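Local structure of ORF10 (6RIW) at residues L12-Q17 against S364-L369; C60-Y65 against G256-E261; P125-N130 against A226-V231; A194-S199 against F438-S443; A222-D227 against H368-A373. The protein forms the ketosynthase-chain length factor part of a polyunsaturated fatty acid synthase, its ketosynthase probably building 3-oxoacyl chains on acyl carrier protein. All coordinates share one frame; numbering follows the deposited sequence.

Contact 1: L12-Q17 against S364-L369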
# COMPACT_ATOMS: atom_id res chain seq x y z
N LEU A 12 -9.34 14.10 -9.96
CA LEU A 12 -10.57 14.16 -9.18
C LEU A 12 -10.12 14.67 -7.82
O LEU A 12 -9.63 13.91 -6.98
CB LEU A 12 -11.28 12.81 -9.09
CG LEU A 12 -12.61 12.79 -8.33
CD1 LEU A 12 -13.61 13.75 -9.00
CD2 LEU A 12 -13.15 11.36 -8.33
N PHE A 13 -10.25 15.98 -7.63
CA PHE A 13 -9.79 16.68 -6.44
C PHE A 13 -10.97 17.27 -5.69
O PHE A 13 -12.05 17.44 -6.27
CB PHE A 13 -8.84 17.84 -6.81
CG PHE A 13 -7.56 17.41 -7.48
CD1 PHE A 13 -7.07 16.11 -7.38
CD2 PHE A 13 -6.84 18.34 -8.22
CE1 PHE A 13 -5.88 15.74 -8.00
CE2 PHE A 13 -5.65 17.99 -8.85
CZ PHE A 13 -5.16 16.68 -8.73
N PRO A 14 -10.82 17.59 -4.40
CA PRO A 14 -11.88 18.35 -3.73
C PRO A 14 -12.22 19.57 -4.57
O PRO A 14 -11.32 20.36 -4.91
CB PRO A 14 -11.27 18.72 -2.37
CG PRO A 14 -10.21 17.64 -2.13
CD PRO A 14 -9.69 17.28 -3.50
N GLY A 15 -13.48 19.69 -5.00
CA GLY A 15 -13.92 20.82 -5.78
C GLY A 15 -13.86 20.66 -7.29
O GLY A 15 -14.49 21.47 -7.99
N SER A 16 -13.16 19.67 -7.84
CA SER A 16 -13.01 19.66 -9.30
C SER A 16 -12.88 18.25 -9.86
O SER A 16 -12.46 17.32 -9.17
CB SER A 16 -11.81 20.52 -9.74
OG SER A 16 -10.59 19.96 -9.32
N GLN A 17 -13.27 18.11 -11.14
CA GLN A 17 -13.23 16.82 -11.82
C GLN A 17 -12.45 16.87 -13.13
O GLN A 17 -12.46 15.89 -13.88
CB GLN A 17 -14.65 16.31 -12.10
CG GLN A 17 -15.61 16.41 -10.91
CD GLN A 17 -17.02 15.98 -11.28
OE1 GLN A 17 -17.29 15.63 -12.43
NE2 GLN A 17 -17.93 16.04 -10.31
N SER A 364 -2.90 24.42 0.48
CA SER A 364 -3.70 25.51 1.03
C SER A 364 -5.13 25.46 0.50
O SER A 364 -6.08 25.69 1.25
CB SER A 364 -3.05 26.87 0.72
OG SER A 364 -3.00 27.15 -0.67
N ASN A 365 -5.30 25.15 -0.80
CA ASN A 365 -6.63 25.12 -1.40
C ASN A 365 -7.38 23.84 -1.07
O ASN A 365 -8.61 23.87 -0.92
CB ASN A 365 -6.58 25.22 -2.93
CG ASN A 365 -5.74 26.37 -3.42
OD1 ASN A 365 -4.51 26.31 -3.40
ND2 ASN A 365 -6.40 27.40 -3.95
N LEU A 366 -6.67 22.70 -1.02
CA LEU A 366 -7.32 21.39 -1.08
C LEU A 366 -7.23 20.58 0.20
O LEU A 366 -7.97 19.60 0.33
CB LEU A 366 -6.70 20.53 -2.19
CG LEU A 366 -6.68 21.07 -3.60
CD1 LEU A 366 -6.05 20.06 -4.53
CD2 LEU A 366 -8.09 21.38 -4.00
N GLY A 367 -6.32 20.93 1.10
CA GLY A 367 -5.90 20.02 2.14
C GLY A 367 -4.79 19.10 1.65
O GLY A 367 -4.30 19.19 0.52
N HIS A 368 -4.39 18.19 2.54
CA HIS A 368 -3.31 17.23 2.26
C HIS A 368 -3.95 15.93 1.79
O HIS A 368 -4.55 15.20 2.59
CB HIS A 368 -2.46 17.05 3.52
CG HIS A 368 -1.34 16.05 3.38
ND1 HIS A 368 -1.08 15.37 2.21
CD2 HIS A 368 -0.38 15.67 4.26
CE1 HIS A 368 -0.04 14.58 2.39
NE2 HIS A 368 0.41 14.74 3.62
N LEU A 369 -3.82 15.63 0.51
CA LEU A 369 -4.48 14.47 -0.10
C LEU A 369 -3.73 13.15 0.15
O LEU A 369 -4.00 12.16 -0.55
CB LEU A 369 -4.66 14.71 -1.60
CG LEU A 369 -6.00 15.29 -2.06
CD1 LEU A 369 -6.34 16.59 -1.33
CD2 LEU A 369 -6.08 15.47 -3.59

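Contact 2: C60-Y65 against G256-E261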
# COMPACT_ATOMS: atom_id res chain seq x y z
N CYS A 60 -11.27 17.35 14.90
CA CYS A 60 -11.39 18.18 13.71
C CYS A 60 -12.13 17.38 12.65
O CYS A 60 -11.85 16.19 12.46
CB CYS A 60 -9.99 18.59 13.22
SG CYS A 60 -9.95 19.55 11.66
N VAL A 61 -13.10 18.02 11.98
CA VAL A 61 -13.83 17.37 10.88
C VAL A 61 -13.56 18.04 9.54
O VAL A 61 -14.12 17.60 8.52
CB VAL A 61 -15.34 17.30 11.15
CG1 VAL A 61 -15.64 16.42 12.36
CG2 VAL A 61 -15.93 18.69 11.33
N HIS A 62 -12.70 19.06 9.49
CA HIS A 62 -12.38 19.74 8.25
C HIS A 62 -11.44 18.89 7.39
O HIS A 62 -10.53 18.23 7.91
CB HIS A 62 -11.73 21.09 8.53
CG HIS A 62 -12.70 22.15 8.96
ND1 HIS A 62 -13.03 22.36 10.28
CD2 HIS A 62 -13.44 23.03 8.24
CE1 HIS A 62 -13.93 23.33 10.36
NE2 HIS A 62 -14.19 23.75 9.13
N GLY A 63 -11.65 18.92 6.09
CA GLY A 63 -10.79 18.21 5.16
C GLY A 63 -11.13 18.59 3.73
O GLY A 63 -12.00 19.43 3.48
N GLY A 64 -10.41 17.97 2.80
CA GLY A 64 -10.72 18.13 1.40
C GLY A 64 -11.44 16.89 0.92
O GLY A 64 -10.82 15.83 0.82
N TYR A 65 -12.74 16.98 0.65
CA TYR A 65 -13.52 15.80 0.31
C TYR A 65 -14.05 15.88 -1.11
O TYR A 65 -14.16 16.96 -1.70
CB TYR A 65 -14.69 15.60 1.28
CG TYR A 65 -14.18 15.47 2.69
CD1 TYR A 65 -13.46 14.34 3.07
CD2 TYR A 65 -14.38 16.49 3.61
CE1 TYR A 65 -12.96 14.23 4.36
CE2 TYR A 65 -13.89 16.38 4.90
CZ TYR A 65 -13.19 15.26 5.27
OH TYR A 65 -12.69 15.16 6.55
N GLY A 256 -1.29 23.12 12.07
CA GLY A 256 -1.54 21.75 11.68
C GLY A 256 -2.05 21.68 10.26
O GLY A 256 -2.06 22.67 9.52
N LEU A 257 -2.48 20.47 9.89
CA LEU A 257 -3.00 20.21 8.56
C LEU A 257 -4.46 19.76 8.64
O LEU A 257 -4.96 19.36 9.70
CB LEU A 257 -2.16 19.13 7.84
CG LEU A 257 -2.02 17.75 8.51
CD1 LEU A 257 -3.23 16.82 8.28
CD2 LEU A 257 -0.76 17.06 8.01
N PHE A 258 -5.12 19.84 7.49
CA PHE A 258 -6.35 19.10 7.22
C PHE A 258 -6.04 18.06 6.15
O PHE A 258 -5.28 18.33 5.21
CB PHE A 258 -7.48 20.00 6.71
CG PHE A 258 -7.90 21.08 7.67
CD1 PHE A 258 -7.81 20.91 9.04
CD2 PHE A 258 -8.41 22.28 7.17
CE1 PHE A 258 -8.23 21.93 9.92
CE2 PHE A 258 -8.84 23.30 8.04
CZ PHE A 258 -8.73 23.13 9.41
N ALA A 259 -6.60 16.86 6.30
CA ALA A 259 -6.38 15.78 5.35
C ALA A 259 -7.41 15.84 4.22
O ALA A 259 -8.31 16.68 4.22
CB ALA A 259 -6.42 14.43 6.06
N GLY A 260 -7.29 14.94 3.24
CA GLY A 260 -8.12 15.03 2.06
C GLY A 260 -8.10 13.72 1.29
O GLY A 260 -7.41 12.77 1.66
N GLU A 261 -8.88 13.69 0.22
CA GLU A 261 -9.05 12.49 -0.59
C GLU A 261 -9.15 12.90 -2.05
O GLU A 261 -9.33 14.08 -2.37
CB GLU A 261 -10.29 11.70 -0.13
CG GLU A 261 -11.52 12.58 -0.04
CD GLU A 261 -12.78 11.82 0.38
OE1 GLU A 261 -12.68 10.79 1.09
OE2 GLU A 261 -13.89 12.26 -0.03
O HOH W 1 -9.09 15.83 7.70

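Contact 3: P125-N130 against A226-V231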
# COMPACT_ATOMS: atom_id res chain seq x y z
N PRO A 125 -8.20 0.56 5.63
CA PRO A 125 -9.60 0.19 5.37
C PRO A 125 -10.29 1.26 4.53
O PRO A 125 -10.00 2.45 4.64
CB PRO A 125 -10.22 0.12 6.77
CG PRO A 125 -9.01 -0.25 7.69
CD PRO A 125 -7.83 0.46 7.05
N THR A 126 -11.23 0.82 3.70
CA THR A 126 -12.07 1.72 2.92
C THR A 126 -13.50 1.65 3.43
O THR A 126 -13.85 0.82 4.27
CB THR A 126 -12.04 1.39 1.43
OG1 THR A 126 -12.69 0.13 1.21
CG2 THR A 126 -10.60 1.35 0.87
N LYS A 127 -14.34 2.54 2.90
CA LYS A 127 -15.73 2.51 3.34
C LYS A 127 -16.40 1.19 2.97
O LYS A 127 -17.24 0.70 3.73
CB LYS A 127 -16.49 3.71 2.75
CG LYS A 127 -15.91 5.06 3.17
CD LYS A 127 -16.83 6.22 2.70
CE LYS A 127 -16.83 6.31 1.16
NZ LYS A 127 -15.49 6.68 0.56
N SER A 128 -15.96 0.56 1.88
CA SER A 128 -16.53 -0.71 1.46
C SER A 128 -15.88 -1.91 2.16
O SER A 128 -16.57 -2.87 2.49
CB SER A 128 -16.40 -0.89 -0.06
OG SER A 128 -17.10 0.16 -0.73
N SER A 129 -14.56 -1.89 2.35
CA SER A 129 -13.93 -3.07 2.97
C SER A 129 -14.47 -3.32 4.39
O SER A 129 -14.60 -4.47 4.81
CB SER A 129 -12.40 -2.94 2.95
OG SER A 129 -11.91 -1.97 3.87
N ASN A 130 -14.83 -2.24 5.11
CA ASN A 130 -15.45 -2.36 6.43
C ASN A 130 -16.64 -3.31 6.40
O ASN A 130 -16.84 -4.10 7.33
CB ASN A 130 -15.93 -1.00 6.93
CG ASN A 130 -14.83 -0.06 7.35
OD1 ASN A 130 -13.70 -0.47 7.62
ND2 ASN A 130 -15.16 1.23 7.41
N ALA A 226 -9.25 6.18 1.62
CA ALA A 226 -9.43 5.42 2.85
C ALA A 226 -10.69 5.88 3.59
O ALA A 226 -11.19 6.99 3.40
CB ALA A 226 -8.21 5.61 3.76
N ASP A 227 -11.18 5.01 4.48
CA ASP A 227 -12.27 5.33 5.38
C ASP A 227 -11.92 6.61 6.14
O ASP A 227 -10.96 6.63 6.92
CB ASP A 227 -12.51 4.16 6.35
CG ASP A 227 -13.57 4.46 7.41
OD1 ASP A 227 -14.20 5.53 7.36
OD2 ASP A 227 -13.77 3.60 8.30
N PRO A 228 -12.65 7.70 5.90
CA PRO A 228 -12.34 8.96 6.59
C PRO A 228 -12.32 8.86 8.11
O PRO A 228 -11.55 9.60 8.75
CB PRO A 228 -13.45 9.91 6.11
CG PRO A 228 -13.84 9.35 4.74
CD PRO A 228 -13.74 7.84 4.91
N MET A 229 -13.12 7.97 8.71
CA MET A 229 -13.06 7.82 10.16
C MET A 229 -11.71 7.27 10.60
O MET A 229 -11.14 7.72 11.61
CB MET A 229 -14.19 6.93 10.67
CG MET A 229 -14.14 6.75 12.19
SD MET A 229 -15.30 5.52 12.82
CE MET A 229 -16.82 6.38 12.47
N PHE A 230 -11.17 6.31 9.83
CA PHE A 230 -9.85 5.77 10.13
C PHE A 230 -8.78 6.83 9.98
O PHE A 230 -7.87 6.92 10.83
CB PHE A 230 -9.57 4.59 9.19
CG PHE A 230 -8.34 3.79 9.55
CD1 PHE A 230 -7.09 4.14 9.05
CD2 PHE A 230 -8.45 2.68 10.37
CE1 PHE A 230 -5.95 3.40 9.39
CE2 PHE A 230 -7.33 1.92 10.71
CZ PHE A 230 -6.07 2.29 10.22
N VAL A 231 -8.88 7.66 8.93
CA VAL A 231 -7.90 8.72 8.69
C VAL A 231 -7.95 9.76 9.80
O VAL A 231 -6.91 10.22 10.31
CB VAL A 231 -8.15 9.36 7.32
CG1 VAL A 231 -7.31 10.62 7.17
CG2 VAL A 231 -7.86 8.35 6.21
O HOH W 2 -12.25 1.43 9.18

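Contact 4: A194-S199 against F438-S443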
# COMPACT_ATOMS: atom_id res chain seq x y z
N ALA A 194 4.36 5.26 -0.45
CA ALA A 194 5.42 6.06 0.14
C ALA A 194 4.81 7.21 0.93
O ALA A 194 5.36 8.31 0.96
CB ALA A 194 6.37 6.60 -0.94
N ALA A 195 3.65 6.97 1.55
CA ALA A 195 2.86 7.96 2.31
C ALA A 195 2.68 9.20 1.44
O ALA A 195 2.32 9.05 0.26
CB ALA A 195 3.52 8.21 3.68
N CYS A 196 2.93 10.41 1.96
CA CYS A 196 2.64 11.66 1.26
C CYS A 196 3.42 11.82 -0.04
O CYS A 196 3.09 12.69 -0.86
CB CYS A 196 2.94 12.85 2.21
SG CYS A 196 2.74 12.48 4.02
N ALA A 197 4.45 11.01 -0.26
CA ALA A 197 5.27 11.14 -1.46
C ALA A 197 4.88 10.15 -2.55
O ALA A 197 5.54 10.12 -3.60
CB ALA A 197 6.75 10.95 -1.10
N SER A 198 3.83 9.34 -2.34
CA SER A 198 3.53 8.24 -3.26
C SER A 198 3.28 8.72 -4.69
O SER A 198 3.61 7.99 -5.63
CB SER A 198 2.33 7.43 -2.78
OG SER A 198 2.50 7.00 -1.45
N SER A 199 2.66 9.89 -4.88
CA SER A 199 2.38 10.36 -6.24
C SER A 199 3.66 10.59 -7.03
O SER A 199 3.76 10.23 -8.21
CB SER A 199 1.55 11.64 -6.21
OG SER A 199 0.26 11.43 -5.64
N PHE A 438 7.46 15.13 0.81
CA PHE A 438 8.22 14.54 1.92
C PHE A 438 7.25 13.77 2.83
O PHE A 438 6.63 14.36 3.72
CB PHE A 438 8.97 15.62 2.68
CG PHE A 438 9.87 16.48 1.82
CD1 PHE A 438 10.73 15.91 0.89
CD2 PHE A 438 9.87 17.87 1.96
CE1 PHE A 438 11.58 16.70 0.11
CE2 PHE A 438 10.71 18.66 1.19
CZ PHE A 438 11.56 18.08 0.26
N GLY A 439 7.15 12.46 2.63
CA GLY A 439 6.17 11.66 3.33
C GLY A 439 6.62 11.15 4.70
O GLY A 439 7.81 11.13 5.01
N PHE A 440 5.63 10.75 5.50
CA PHE A 440 5.89 10.07 6.76
C PHE A 440 6.79 8.86 6.53
O PHE A 440 6.69 8.17 5.51
CB PHE A 440 4.57 9.62 7.42
CG PHE A 440 3.63 10.76 7.70
CD1 PHE A 440 4.06 11.87 8.40
CD2 PHE A 440 2.31 10.71 7.27
CE1 PHE A 440 3.19 12.94 8.66
CE2 PHE A 440 1.43 11.78 7.52
CZ PHE A 440 1.87 12.89 8.22
N GLY A 441 7.67 8.59 7.49
CA GLY A 441 8.67 7.56 7.29
C GLY A 441 9.88 8.03 6.52
O GLY A 441 10.63 7.19 5.99
N GLY A 442 10.10 9.33 6.43
CA GLY A 442 11.29 9.86 5.79
C GLY A 442 11.38 9.68 4.29
O GLY A 442 12.48 9.67 3.75
N SER A 443 10.25 9.52 3.59
CA SER A 443 10.29 9.19 2.16
C SER A 443 10.16 10.45 1.33
O SER A 443 9.11 11.10 1.34
CB SER A 443 9.20 8.18 1.81
OG SER A 443 9.45 6.99 2.53

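Contact 5: A222-D227 against H368-A373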
# COMPACT_ATOMS: atom_id res chain seq x y z
N ALA A 222 -2.17 8.34 -8.46
CA ALA A 222 -2.40 7.93 -7.08
C ALA A 222 -3.86 8.15 -6.72
O ALA A 222 -4.57 8.92 -7.37
CB ALA A 222 -1.49 8.69 -6.10
N VAL A 223 -4.27 7.50 -5.64
CA VAL A 223 -5.63 7.59 -5.12
C VAL A 223 -5.52 7.56 -3.61
O VAL A 223 -4.65 6.88 -3.05
CB VAL A 223 -6.53 6.46 -5.68
CG1 VAL A 223 -5.98 5.08 -5.28
CG2 VAL A 223 -7.98 6.61 -5.17
N SER A 224 -6.35 8.38 -2.96
CA SER A 224 -6.48 8.45 -1.52
C SER A 224 -7.98 8.35 -1.26
O SER A 224 -8.71 9.33 -1.46
CB SER A 224 -5.88 9.75 -0.98
OG SER A 224 -6.33 10.05 0.34
N ALA A 225 -8.45 7.17 -0.84
CA ALA A 225 -9.88 6.95 -0.59
C ALA A 225 -10.08 6.01 0.60
O ALA A 225 -10.95 5.13 0.60
CB ALA A 225 -10.58 6.37 -1.82
N ALA A 226 -9.25 6.18 1.62
CA ALA A 226 -9.43 5.42 2.85
C ALA A 226 -10.69 5.88 3.59
O ALA A 226 -11.19 6.99 3.40
CB ALA A 226 -8.21 5.61 3.76
N ASP A 227 -11.18 5.01 4.48
CA ASP A 227 -12.27 5.33 5.38
C ASP A 227 -11.92 6.61 6.14
O ASP A 227 -10.96 6.63 6.92
CB ASP A 227 -12.51 4.16 6.35
CG ASP A 227 -13.57 4.46 7.41
OD1 ASP A 227 -14.20 5.53 7.36
OD2 ASP A 227 -13.77 3.60 8.30
N HIS A 368 -4.39 18.19 2.54
CA HIS A 368 -3.31 17.23 2.26
C HIS A 368 -3.95 15.93 1.79
O HIS A 368 -4.55 15.20 2.59
CB HIS A 368 -2.46 17.05 3.52
CG HIS A 368 -1.34 16.05 3.38
ND1 HIS A 368 -1.08 15.37 2.21
CD2 HIS A 368 -0.38 15.67 4.26
CE1 HIS A 368 -0.04 14.58 2.39
NE2 HIS A 368 0.41 14.74 3.62
N LEU A 369 -3.82 15.63 0.51
CA LEU A 369 -4.48 14.47 -0.10
C LEU A 369 -3.73 13.15 0.15
O LEU A 369 -4.00 12.16 -0.55
CB LEU A 369 -4.66 14.71 -1.60
CG LEU A 369 -6.00 15.29 -2.06
CD1 LEU A 369 -6.34 16.59 -1.33
CD2 LEU A 369 -6.08 15.47 -3.59
N LEU A 370 -2.78 13.11 1.09
CA LEU A 370 -2.15 11.86 1.54
C LEU A 370 -1.43 11.21 0.36
O LEU A 370 -0.54 11.85 -0.23
CB LEU A 370 -3.24 11.01 2.19
CG LEU A 370 -4.06 11.72 3.29
CD1 LEU A 370 -5.14 10.80 3.88
CD2 LEU A 370 -3.13 12.23 4.40
N THR A 371 -1.73 9.95 0.01
CA THR A 371 -1.00 9.31 -1.09
C THR A 371 -1.18 10.06 -2.40
O THR A 371 -0.31 9.97 -3.28
CB THR A 371 -1.44 7.85 -1.23
OG1 THR A 371 -2.86 7.78 -1.12
CG2 THR A 371 -0.83 7.05 -0.08
N ALA A 372 -2.27 10.81 -2.55
CA ALA A 372 -2.50 11.56 -3.78
C ALA A 372 -2.01 13.00 -3.71
O ALA A 372 -2.29 13.77 -4.63
CB ALA A 372 -4.00 11.55 -4.11
N ALA A 373 -1.29 13.38 -2.65
CA ALA A 373 -0.98 14.80 -2.45
C ALA A 373 -0.11 15.36 -3.57
O ALA A 373 -0.24 16.54 -3.92
CB ALA A 373 -0.28 15.01 -1.10

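Contact 1: L12-Q17 against S364-L369
Pro14 meets Leu366 and Leu369 through CG and CD of its ring. CB rests on the carbonyl O of Tyr65. CG lies 3.9 Å from Leu366 O and 4.1 Å from Leu369 CD1. CD comes within 4.0 Å of Leu369 CD2, the two side chains reaching toward each other tip to tip. An alanine here would probably leave both Leu369 methyls without their proline mates and open a gap beside the carbonyl of Leu366, a buried oxygen that has no polar partner in the model. The proline's own carbonyl takes part too, since Pro14 O touches Leu366 CD2 at 3.5 Å. Next to it the Phe13 ring divides its two ortho carbons between the leucines: CD1 is 4.0 Å from Leu369 CD2, and CD2 is 4.1 Å from Leu366 CD1. Phe13 chi1 (-63°) puts CG beside the backbone N, and the ring hangs from there against both leucines. A type II turn from Phe13 to Ser16 presents the pair, with Gly15 at its positive-phi position. Opposing it, Leu366 ends helix 363-366, and Gly367 leaves helical geometry with positive phi. The turn joins strand 4-12 to helix 19-27, whose Phe22 meets the Phe13 ring edge-to-face, while Met375 and Pro376 of helix 374-387 also pack against Phe13.

Contact 2: C60-Y65 against G256-E261
Phe258 takes the first half of this contact, meeting His62 over one face of its ring and Cys60 obliquely. His62 CB stands 3.5 Å from the ring centroid, over the centre of that face, a CH-pi contact. The imidazole beyond it runs nearly parallel to the phenyl plane (20°), but the rings are slid apart and barely overlap. Cys60 SG reaches Phe258 CE1 at 3.4 Å in a sulfur-aromatic contact; with SG anti to the backbone N (chi1 176°), the sulfur is carried to that side of the ring. At Ala259 pairing becomes backbone-based. A water accepts from Ala259 N at 3.0 Å and donates to His62 O, and Gly64 N donates to Ala259 O at 2.8 Å. This is the start of a parallel pairing that adds short strand 62-64 to strand 259-270, within the thiolase-like fold of the ketosynthase. Gly260 follows, its CA 3.1 Å from Gly64 O in a CA-H...O contact. A side chain there would be tight against that oxygen, and one on Gly63 would collide with Ala259 O. Glu261 N then donates to Gly64 O at 3.0 Å, nearly in line with its C=O bond. Its carboxylate stands almost perpendicular to the Tyr65 ring, Glu261 CD lying 3.7 Å from Tyr65 CD1 at the ring edge, while OE2 accepts the amide of Ile66.

Contact 3: P125-N130 against A226-V231
Asp227 N donates to Pro125 O in an almost straight bond of 2.8 Å (178°), drawing the two segments together where Thr126 and Asp227 face each other. The Asp227 side chain carries most of the polar contact. Asn130 ND2 binds Asp227 OD2 at 2.9 Å, lying well above the carboxylate plane while the oxygen stays in the plane of the amide. A water bridges Asn130 OD1 and the same OD2, which also pairs with Arg592. The other oxygen, OD1, accepts from Met229 N at 3.0 Å. An alanine at Asp227 would probably leave Asn130 ND2 and the Met229 amide without this acceptor and the Arg592 charge without its mate. Two apolar contacts complete the interface. Pro125 CD sits 3.9 Å from the Phe230 ring centroid, over the centre of a face, and Lys127 CG meets Pro228 CD at 3.9 Å before NZ leaves for its salt bridge with Asp88. The starts of two helices thus meet, one led by the Thr126-Ser129 capping box, the other by Asp227 as N-cap.

Contact 4: A194-S199 against F438-S443
Cys196 and Gly439 bring their CA atoms to 4.1 Å, where the 3-10 turn leading into helix 198-211 presses on the end of strand 432-439. Beyond Gly439 the chain reverses; Gly439 and Ser443 exchange backbone bonds, and Gly442 and Ser443 facing Gly439 make a G1 beta bulge. The closeness depends on glycine, because a CB at Gly439 would run into Ala194 O and Cys196 N. The sulfur of Cys196 is the centre of the side-chain contact. SG is rotated well off a staggered position (chi1 -28°), on the side of its own backbone N, and lies over one face of the Phe440 ring toward the rim, 3.7 Å from Phe440 CD2. Phe440 N donates a weak bond to the same SG at 3.7 Å. Alongside, Ala195 CB meets Phe440 CB at 4.1 Å, and Ala197 CB closes on Ser443 O at 3.4 Å. Cys196, with His331 and His368 against its side chain, is consistent with the Cys-His-His active site of ketosynthases; in relatives the amides of this cysteine and phenylalanine line the oxyanion hole. Phe438 turns away from Cys196 onto helix 304-318. Helix 642-653, in the second ketosynthase-like half of the chain, touches Ala195 through Asn643 and Ser443 through Ser647.

Contact 5: A222-D227 against H368-A373
Thr371 and Val223 supply the polar link, Thr371 OG1 donating to Val223 O at 2.8 Å. OG1 stands between the backbone N and the carbonyl carbon (chi1 44°), which directs it to the strand, and it approaches from above the plane of that carbonyl. Ser224 faces the same turn differently: its OG is anti to the backbone N (chi1 162°), 3.7 Å from Leu370 CB, and makes a weak bond to Gly260 O. Ser224 CB presses on Leu369 O at 3.1 Å and on Ala372 CB at 4.1 Å. Farther back on strand 217-224, Ala222 CB abuts Thr371 O at 3.3 Å. Leu370 extends CD1 past Ser224 OG, while its CD2 lies over the centre of the His368 ring, linking this packing to a histidine beside Cys196. The turn, a 3-10 segment at Thr371 and Ala372, leads into helix 374-387 of the thiolase-like fold. Short side chains bring the strand against the backbone of the turn in a mainly apolar fit, tied across by the Thr371 hydroxyl, which satisfies the buried carbonyl of Val223; Thr371 O is satisfied from outside the pair, by a hydrogen bond from Ser199 OG.

In the fold
All five contacts lie in the first ketosynthase-like half of the chain. Contact 5 is the middle of the group, its centre about 10 Å from that of contact 1, 11 Å from contacts 2 and 4, and 12 Å from contact 3. It shares His368 and Leu369 with contact 1, and Ala226 and Asp227 with contact 3. Strands 217-224 and 259-270 are neighbours, tying contact 5 to contact 2. Along the chain, contacts 2 and 3 nest inside the loop closed by contact 1, whereas contacts 1 and 4 cross, and touch where His368 NE2 packs on Cys196 SG. Contact 4 thus holds the probable active site, with contact 5 beside it; contacts 2 and 3 lie further out, and contacts 3 and 4 also reach the second half.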